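Cytochrome c551 (Achromobacter xylosoxidans, PDB 2ZON) carries a haem group and probably shuttles electrons between redox partners, as class I c-type cytochromes do. Local coordinates at residues D9-K14 against E72-A77. Residues are numbered along the deposited sequence; the frame is centred on the assembly and turned at random.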
loop_
_atom_site.group_PDB
_atom_site.type_symbol
_atom_site.label_atom_id
_atom_site.label_comp_id
_atom_site.label_asym_id
_atom_site.label_seq_id
_atom_site.Cartn_x
_atom_site.Cartn_y
_atom_site.Cartn_z
ATOM N N ASP D 9 -22.952 -3.544 -38.277
ATOM C CA ASP D 9 -22.343 -4.860 -38.163
ATOM C C ASP D 9 -21.585 -4.990 -36.834
ATOM O O ASP D 9 -20.889 -4.056 -36.410
ATOM C CB ASP D 9 -21.414 -5.137 -39.353
ATOM C CG ASP D 9 -20.957 -6.582 -39.403
ATOM O OD1 ASP D 9 -21.523 -7.376 -40.189
ATOM O OD2 ASP D 9 -20.062 -6.942 -38.615
ATOM N N PRO D 10 -21.736 -6.133 -36.160
ATOM C CA PRO D 10 -21.121 -6.306 -34.838
ATOM C C PRO D 10 -19.591 -6.134 -34.866
ATOM O O PRO D 10 -18.998 -5.770 -33.845
ATOM C CB PRO D 10 -21.491 -7.749 -34.457
ATOM C CG PRO D 10 -22.663 -8.093 -35.333
ATOM C CD PRO D 10 -22.531 -7.311 -36.572
ATOM N N ALA D 11 -18.966 -6.394 -36.015
ATOM C CA ALA D 11 -17.506 -6.247 -36.157
ATOM C C ALA D 11 -17.033 -4.796 -35.872
ATOM O O ALA D 11 -15.904 -4.574 -35.407
ATOM C CB ALA D 11 -17.070 -6.690 -37.534
ATOM N N GLY D 12 -17.898 -3.815 -36.143
ATOM C CA GLY D 12 -17.530 -2.398 -35.934
ATOM C C GLY D 12 -17.376 -2.046 -34.459
ATOM O O GLY D 12 -16.324 -1.569 -34.021
ATOM N N GLU D 13 -18.434 -2.286 -33.692
ATOM C CA GLU D 13 -18.386 -2.120 -32.240
ATOM C C GLU D 13 -17.232 -2.918 -31.606
ATOM O O GLU D 13 -16.523 -2.404 -30.754
ATOM C CB GLU D 13 -19.716 -2.524 -31.600
ATOM C CG GLU D 13 -19.758 -2.275 -30.089
ATOM C CD GLU D 13 -21.085 -2.632 -29.449
ATOM O OE1 GLU D 13 -21.141 -2.578 -28.197
ATOM O OE2 GLU D 13 -22.069 -2.965 -30.170
ATOM N N LYS D 14 -17.044 -4.164 -32.039
ATOM C CA LYS D 14 -15.961 -5.012 -31.516
ATOM C C LYS D 14 -14.603 -4.347 -31.728
ATOM O O LYS D 14 -13.773 -4.314 -30.815
ATOM C CB LYS D 14 -15.974 -6.380 -32.210
ATOM C CG LYS D 14 -14.900 -7.330 -31.734
ATOM C CD LYS D 14 -15.037 -8.643 -32.478
ATOM C CE LYS D 14 -14.037 -9.681 -31.990
ATOM N NZ LYS D 14 -12.708 -9.472 -32.610
ATOM N N GLU D 72 -10.304 -2.704 -44.406
ATOM C CA GLU D 72 -11.123 -1.545 -44.725
ATOM C C GLU D 72 -12.587 -1.753 -44.341
ATOM O O GLU D 72 -13.216 -0.846 -43.789
ATOM C CB GLU D 72 -10.962 -1.184 -46.211
ATOM C CG GLU D 72 -11.570 0.147 -46.616
ATOM C CD GLU D 72 -11.716 0.248 -48.129
ATOM O OE1 GLU D 72 -10.671 0.256 -48.820
ATOM O OE2 GLU D 72 -12.866 0.270 -48.624
ATOM N N ALA D 73 -13.138 -2.945 -44.615
ATOM C CA ALA D 73 -14.540 -3.215 -44.267
ATOM C C ALA D 73 -14.800 -3.137 -42.756
ATOM O O ALA D 73 -15.869 -2.682 -42.324
ATOM C CB ALA D 73 -14.978 -4.575 -44.805
ATOM N N THR D 74 -13.840 -3.610 -41.958
ATOM C CA THR D 74 -14.025 -3.619 -40.514
ATOM C C THR D 74 -13.907 -2.172 -40.027
ATOM O O THR D 74 -14.673 -1.736 -39.173
ATOM C CB THR D 74 -13.002 -4.524 -39.805
ATOM O OG1 THR D 74 -13.123 -5.866 -40.303
ATOM C CG2 THR D 74 -13.233 -4.537 -38.282
ATOM N N LEU D 75 -12.928 -1.438 -40.570
ATOM C CA LEU D 75 -12.807 -0.012 -40.244
ATOM C C LEU D 75 -14.070 0.768 -40.645
ATOM O O LEU D 75 -14.527 1.632 -39.897
ATOM C CB LEU D 75 -11.553 0.611 -40.885
ATOM C CG LEU D 75 -10.199 0.142 -40.339
ATOM C CD1 LEU D 75 -9.050 0.502 -41.277
ATOM C CD2 LEU D 75 -9.930 0.713 -38.966
ATOM N N ARG D 76 -14.629 0.469 -41.816
ATOM C CA ARG D 76 -15.887 1.107 -42.227
ATOM C C ARG D 76 -16.988 0.863 -41.198
ATOM O O ARG D 76 -17.758 1.781 -40.856
ATOM C CB ARG D 76 -16.326 0.594 -43.596
ATOM C CG ARG D 76 -17.666 1.153 -44.047
ATOM C CD ARG D 76 -18.055 0.638 -45.408
ATOM N NE ARG D 76 -17.145 1.167 -46.411
ATOM C CZ ARG D 76 -16.158 0.483 -46.975
ATOM N NH1 ARG D 76 -15.377 1.080 -47.865
ATOM N NH2 ARG D 76 -15.952 -0.795 -46.657
ATOM N N ALA D 77 -17.059 -0.382 -40.718
ATOM C CA ALA D 77 -18.044 -0.786 -39.723
ATOM C C ALA D 77 -17.854 -0.054 -38.389
ATOM O O ALA D 77 -18.836 0.290 -37.720
ATOM C CB ALA D 77 -18.011 -2.306 -39.522
HETATM O O HOH W 1 -21.190 -1.298 -38.267
#
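Gly12 and Ala77 meet where the N-terminal helix 10-24 crosses the C-terminal helix 72-85, the perpendicular helix pair that is a hallmark of the cytochrome c fold. The segment axes approach to 7.6 Å with a signed crossing angle of -80°. At the crossing the CA atoms of Gly12 and Ala77 lie 4.1 Å apart. Glycine suits this place because a CB there would run into the carbonyl oxygen of Ala77; with hydrogen alone, Gly12 CA can point a C-H at Ala77 O, 3.5 Å away, a weak CA-H...O contact with an angle of 149° at the hydrogen.

Ala77 makes up the other half of the fit. Ala77 CB is directed at helix 10-24 and settles against the backbone of Gly12, 3.6 Å from Gly12 CA; a methyl group is small enough to fill this position while the main chains stay close. One turn earlier, Thr74 extends the contact with its methyl branch. Thr74 CG2 stands anti to the backbone N and reaches Ala11 O at 3.9 Å, whereas OG1 is turned beside that N and hydrogen-bonds Asp71 OD1. The threonine thus divides its work, methyl to helix 10-24 and hydroxyl to Asp71, just before its own helix. Leu75, directed away from 9-14, touches the haem, so helix 72-85 links this crossing to the pocket.

Asp9 is the N-cap of helix 10-24: Asp9 OD2 accepts from Ala11 N at 2.9 Å, on the anti side of the carboxylate. Aspartate suits a helix start, where amide N-H groups lack acceptors from a preceding turn. A water bridges the N-cap residue to helix 72-85, accepting from Asp9 N and donating to Ala77 O, each at 2.9 Å.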